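PDB 5LGD: PfEMP1 variant 1 of strain MC from Plasmodium falciparum, which probably binds a receptor on the host cell surface, this chain being a mainly helical DBL-clan domain of a much longer protein. Local coordinates for residues W14-L19 and A106-R111; I23-R26 and C32-K35. One frame throughout, in Å; residues are numbered along the deposited sequence.

Contact 1: W14-L19 and A106-R111; sequences WVHDML and ANEIKR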
# COMPACT_ATOMS: atom_id res chain seq x y z
N TRP B 14 -11.20 -6.23 31.29
CA TRP B 14 -10.45 -6.67 32.47
C TRP B 14 -9.60 -5.52 33.01
O TRP B 14 -9.64 -5.24 34.21
CB TRP B 14 -9.60 -7.91 32.17
CG TRP B 14 -8.87 -8.44 33.36
CD1 TRP B 14 -9.24 -9.49 34.15
CD2 TRP B 14 -7.63 -7.95 33.90
NE1 TRP B 14 -8.33 -9.67 35.17
CE2 TRP B 14 -7.34 -8.72 35.05
CE3 TRP B 14 -6.74 -6.92 33.54
CZ2 TRP B 14 -6.21 -8.49 35.84
CZ3 TRP B 14 -5.62 -6.70 34.33
CH2 TRP B 14 -5.36 -7.48 35.45
N VAL B 15 -8.84 -4.87 32.11
CA VAL B 15 -7.99 -3.70 32.38
C VAL B 15 -8.86 -2.58 33.02
O VAL B 15 -8.51 -2.07 34.09
CB VAL B 15 -7.25 -3.24 31.09
CG1 VAL B 15 -6.69 -1.82 31.25
CG2 VAL B 15 -6.13 -4.22 30.74
N HIS B 16 -9.98 -2.24 32.38
CA HIS B 16 -10.90 -1.24 32.89
C HIS B 16 -11.43 -1.59 34.30
O HIS B 16 -11.35 -0.76 35.22
CB HIS B 16 -12.08 -1.08 31.89
CG HIS B 16 -13.19 -0.25 32.43
ND1 HIS B 16 -14.27 -0.82 33.07
CD2 HIS B 16 -13.34 1.09 32.44
CE1 HIS B 16 -15.04 0.18 33.43
NE2 HIS B 16 -14.53 1.35 33.06
N ASP B 17 -12.00 -2.79 34.46
CA ASP B 17 -12.55 -3.26 35.74
C ASP B 17 -11.48 -3.38 36.84
O ASP B 17 -11.79 -3.11 38.00
CB ASP B 17 -13.28 -4.61 35.56
CG ASP B 17 -14.47 -4.58 34.61
OD1 ASP B 17 -14.81 -3.48 34.10
OD2 ASP B 17 -15.04 -5.64 34.36
N MET B 18 -10.22 -3.73 36.50
CA MET B 18 -9.22 -3.80 37.57
C MET B 18 -8.86 -2.37 38.05
O MET B 18 -8.79 -2.14 39.26
CB MET B 18 -8.03 -4.72 37.23
CG MET B 18 -6.82 -4.03 36.66
SD MET B 18 -5.77 -3.41 37.99
CE MET B 18 -4.49 -2.79 37.04
N LEU B 19 -8.78 -1.40 37.11
CA LEU B 19 -8.47 0.00 37.43
C LEU B 19 -9.54 0.62 38.29
O LEU B 19 -9.23 1.36 39.23
CB LEU B 19 -8.26 0.81 36.14
CG LEU B 19 -6.99 0.44 35.33
CD1 LEU B 19 -6.92 1.22 34.03
CD2 LEU B 19 -5.75 0.70 36.12
N ALA B 106 -15.43 10.32 30.96
CA ALA B 106 -14.28 11.18 31.21
C ALA B 106 -13.87 11.27 32.68
O ALA B 106 -12.68 11.42 33.00
CB ALA B 106 -14.56 12.58 30.66
N ASN B 107 -14.84 11.18 33.58
CA ASN B 107 -14.59 11.27 35.01
C ASN B 107 -13.95 10.04 35.54
O ASN B 107 -13.14 10.11 36.45
CB ASN B 107 -15.85 11.59 35.76
CG ASN B 107 -15.56 12.10 37.13
OD1 ASN B 107 -14.97 13.16 37.32
ND2 ASN B 107 -15.85 11.30 38.10
N GLU B 108 -14.32 8.90 34.97
CA GLU B 108 -13.71 7.63 35.28
C GLU B 108 -12.20 7.76 34.87
O GLU B 108 -11.34 7.33 35.63
CB GLU B 108 -14.46 6.53 34.51
CG GLU B 108 -13.77 5.21 34.40
CD GLU B 108 -14.63 4.22 33.66
OE1 GLU B 108 -15.50 3.60 34.32
OE2 GLU B 108 -14.45 4.07 32.43
N ILE B 109 -11.91 8.46 33.75
CA ILE B 109 -10.53 8.67 33.28
C ILE B 109 -9.78 9.56 34.28
O ILE B 109 -8.68 9.19 34.69
CB ILE B 109 -10.46 9.20 31.82
CG1 ILE B 109 -11.06 8.19 30.84
CG2 ILE B 109 -9.03 9.65 31.41
CD1 ILE B 109 -10.36 6.87 30.71
N LYS B 110 -10.41 10.65 34.75
CA LYS B 110 -9.83 11.55 35.77
C LYS B 110 -9.34 10.76 37.01
O LYS B 110 -8.22 10.98 37.46
CB LYS B 110 -10.87 12.60 36.20
CG LYS B 110 -10.33 13.78 37.01
CD LYS B 110 -11.47 14.74 37.31
CE LYS B 110 -10.98 16.06 37.81
NZ LYS B 110 -12.09 17.03 37.90
N ARG B 111 -10.22 9.86 37.56
CA ARG B 111 -9.96 9.01 38.73
C ARG B 111 -8.79 8.05 38.47
O ARG B 111 -7.94 7.86 39.35
CB ARG B 111 -11.23 8.18 39.13
CG ARG B 111 -12.51 8.98 39.44
CD ARG B 111 -13.58 8.31 40.34
NE ARG B 111 -13.71 6.84 40.25
CZ ARG B 111 -14.37 6.18 39.30
NH1 ARG B 111 -14.91 6.82 38.29
NH2 ARG B 111 -14.42 4.85 39.33
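His-16 NE2 donates a hydrogen bond to Glu-108 OE1 at 2.8 Å. This bond joins two helices of an all-helical domain of the DBL clan, helix 7-29 and helix 106-118. It is essentially a one-pair contact, and both residues are buried. The bond is moderately bent, with an N-H...O angle of 151°. The donor reaches OE1 from well above the carboxylate plane. Seen from the ring, OE1 is tilted slightly from the imidazole plane. Glu-108 OE2 is just as close to NE2, also 2.8 Å, so the edge of the ring points at the carboxylate as a whole. The two flat groups are strongly twisted, their planes 64° apart, and the side chains cross at about a right angle. Glu-108 reaches across because its CG is anti to the backbone N (chi1 164°) and the chain stays extended to CD.

The other nitrogen of the ring is used as well. His-16 ND1 donates to Asp-17 OD1 of the same helix, a His-carboxylate hydrogen bond of 2.9 Å. With a carboxylate at each nitrogen, the rotation of the ring is fixed. With both nitrogens donating, the ring would be positively charged, a state the two acids probably favour.

Tyr-103 of helix 92-103 stacks on the His-16 ring and also touches Glu-108. Ile-99 of the same helix packs against His-16, and Ile-20 packs against Glu-108. On the backbone side, Glu-108 N is hydrogen-bonded to Asp-105 OD1 at the start of its helix. Beside NE2, the ring carbon CD2 of His-16 lies 3.2 Å from Glu-108 OE2.

Contact 2: I23-R26 and C32-K35; sequences IKWR and CINK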
# COMPACT_ATOMS: atom_id res chain seq x y z
N ILE B 23 -9.61 1.78 42.40
CA ILE B 23 -10.22 3.03 42.89
C ILE B 23 -11.29 2.74 43.95
O ILE B 23 -11.39 3.49 44.93
CB ILE B 23 -10.85 3.84 41.72
CG1 ILE B 23 -9.80 4.32 40.69
CG2 ILE B 23 -11.73 5.00 42.23
CD1 ILE B 23 -10.42 4.60 39.29
N LYS B 24 -12.12 1.71 43.72
CA LYS B 24 -13.22 1.34 44.63
C LYS B 24 -12.70 0.87 46.00
O LYS B 24 -13.47 0.93 46.95
CB LYS B 24 -14.14 0.28 44.00
CG LYS B 24 -15.16 0.85 43.03
CD LYS B 24 -15.68 -0.26 42.13
CE LYS B 24 -17.15 -0.13 41.84
NZ LYS B 24 -17.42 0.89 40.78
N TRP B 25 -11.41 0.42 46.09
CA TRP B 25 -10.81 0.04 47.36
C TRP B 25 -10.68 1.26 48.25
O TRP B 25 -10.95 1.18 49.44
CB TRP B 25 -9.45 -0.65 47.17
CG TRP B 25 -9.60 -2.12 46.93
CD1 TRP B 25 -9.36 -2.79 45.76
CD2 TRP B 25 -10.03 -3.11 47.88
NE1 TRP B 25 -9.60 -4.14 45.93
CE2 TRP B 25 -10.03 -4.36 47.22
CE3 TRP B 25 -10.43 -3.06 49.23
CZ2 TRP B 25 -10.38 -5.56 47.87
CZ3 TRP B 25 -10.78 -4.24 49.87
CH2 TRP B 25 -10.78 -5.47 49.18
N ARG B 26 -10.35 2.41 47.65
CA ARG B 26 -10.25 3.68 48.35
C ARG B 26 -11.61 4.29 48.60
O ARG B 26 -11.85 4.77 49.70
CB ARG B 26 -9.31 4.65 47.64
CG ARG B 26 -7.82 4.27 47.80
CD ARG B 26 -7.37 3.21 46.81
NE ARG B 26 -5.92 3.03 46.84
CZ ARG B 26 -5.28 2.03 46.27
NH1 ARG B 26 -5.95 1.06 45.65
NH2 ARG B 26 -3.95 1.96 46.34
N CYS B 32 -8.84 2.69 55.68
CA CYS B 32 -7.81 1.64 55.77
C CYS B 32 -6.71 1.84 54.75
O CYS B 32 -5.53 1.84 55.14
CB CYS B 32 -8.43 0.25 55.63
SG CYS B 32 -9.89 -0.02 56.67
N ILE B 33 -7.10 1.91 53.45
CA ILE B 33 -6.22 2.04 52.27
C ILE B 33 -6.08 3.51 51.83
O ILE B 33 -6.96 4.06 51.15
CB ILE B 33 -6.66 1.10 51.09
CG1 ILE B 33 -6.80 -0.36 51.55
CG2 ILE B 33 -5.67 1.19 49.93
CD1 ILE B 33 -7.86 -1.13 50.89
N ASN B 34 -4.96 4.12 52.21
CA ASN B 34 -4.65 5.51 51.87
C ASN B 34 -3.12 5.75 51.80
O ASN B 34 -2.35 4.79 51.88
CB ASN B 34 -5.36 6.50 52.84
CG ASN B 34 -5.08 6.25 54.30
OD1 ASN B 34 -3.97 6.46 54.78
ND2 ASN B 34 -6.08 5.81 55.05
N LYS B 35 -2.71 7.00 51.58
CA LYS B 35 -1.29 7.38 51.50
C LYS B 35 -0.93 8.39 52.60
O LYS B 35 0.11 9.04 52.53
CB LYS B 35 -0.94 7.90 50.10
CG LYS B 35 -0.71 6.79 49.08
CD LYS B 35 0.30 7.20 48.03
CE LYS B 35 0.82 6.01 47.28
NZ LYS B 35 2.11 6.32 46.60
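The chain leaves helix 7-29 and doubles back beside its last turns, which brings the CA atoms of Arg-26 and Ile-33 to 5.9 Å. The loop that follows helix 7-29 packs back on it in this mainly helical DBL-clan domain, on the way to helix 45-70. No hydrogen bond joins the two segments, and the contact is made by packing.

Ile-33 points toward the helix and meets two residues with its two branches. Its CD1 lies 3.6 Å from Trp-25 CE3, approaching the indole obliquely, and 4.1 Å from Trp-25 CB. Its CG2 sits over one face of the Arg-26 guanidinium, offset toward the rim, with Arg-26 NE 3.6 Å away. The Arg-26 chain bends at chi2 (83°), which turns one face of the guanidinium toward Ile-33 CG2. The two side chains cross at about a right angle.

Arg-26 NH2 forms a salt bridge with Glu-152 of helix 144-162, and NH1 is hydrogen-bonded to Ser-22 O. Phe-52 of helix 45-70 touches Trp-25, Arg-26 and Ile-33. The disulfide between Cys-32 and Cys-45 ties the loop to the start of that helix. Nearer the backbone, Arg-26 CG lies 3.5 Å from Ile-33 O.

Contacts 1 and 2 use successive parts of helix 7-29, and their centres are 15 Å apart. Contact 1 joins it to a helix far along the chain, through a buried polar pair. Contact 2 joins its later part to the following loop, by Ile-33 packing on an indole and a guanidinium face. Arg-111 NE lies 3.4 Å from Ile-23 CG2 between them, though Arg-111 has two conformers and this approach is doubtful. Helix 144-162 runs past both, touching Leu-19 through Leu-148 and Ile-33 through Cys-159. Small molecules probably from the crystallisation liquor sit nearby. A glycerol is about 5 Å from the Glu-108 side chain. A Tris molecule is close to the Trp-25 side chain.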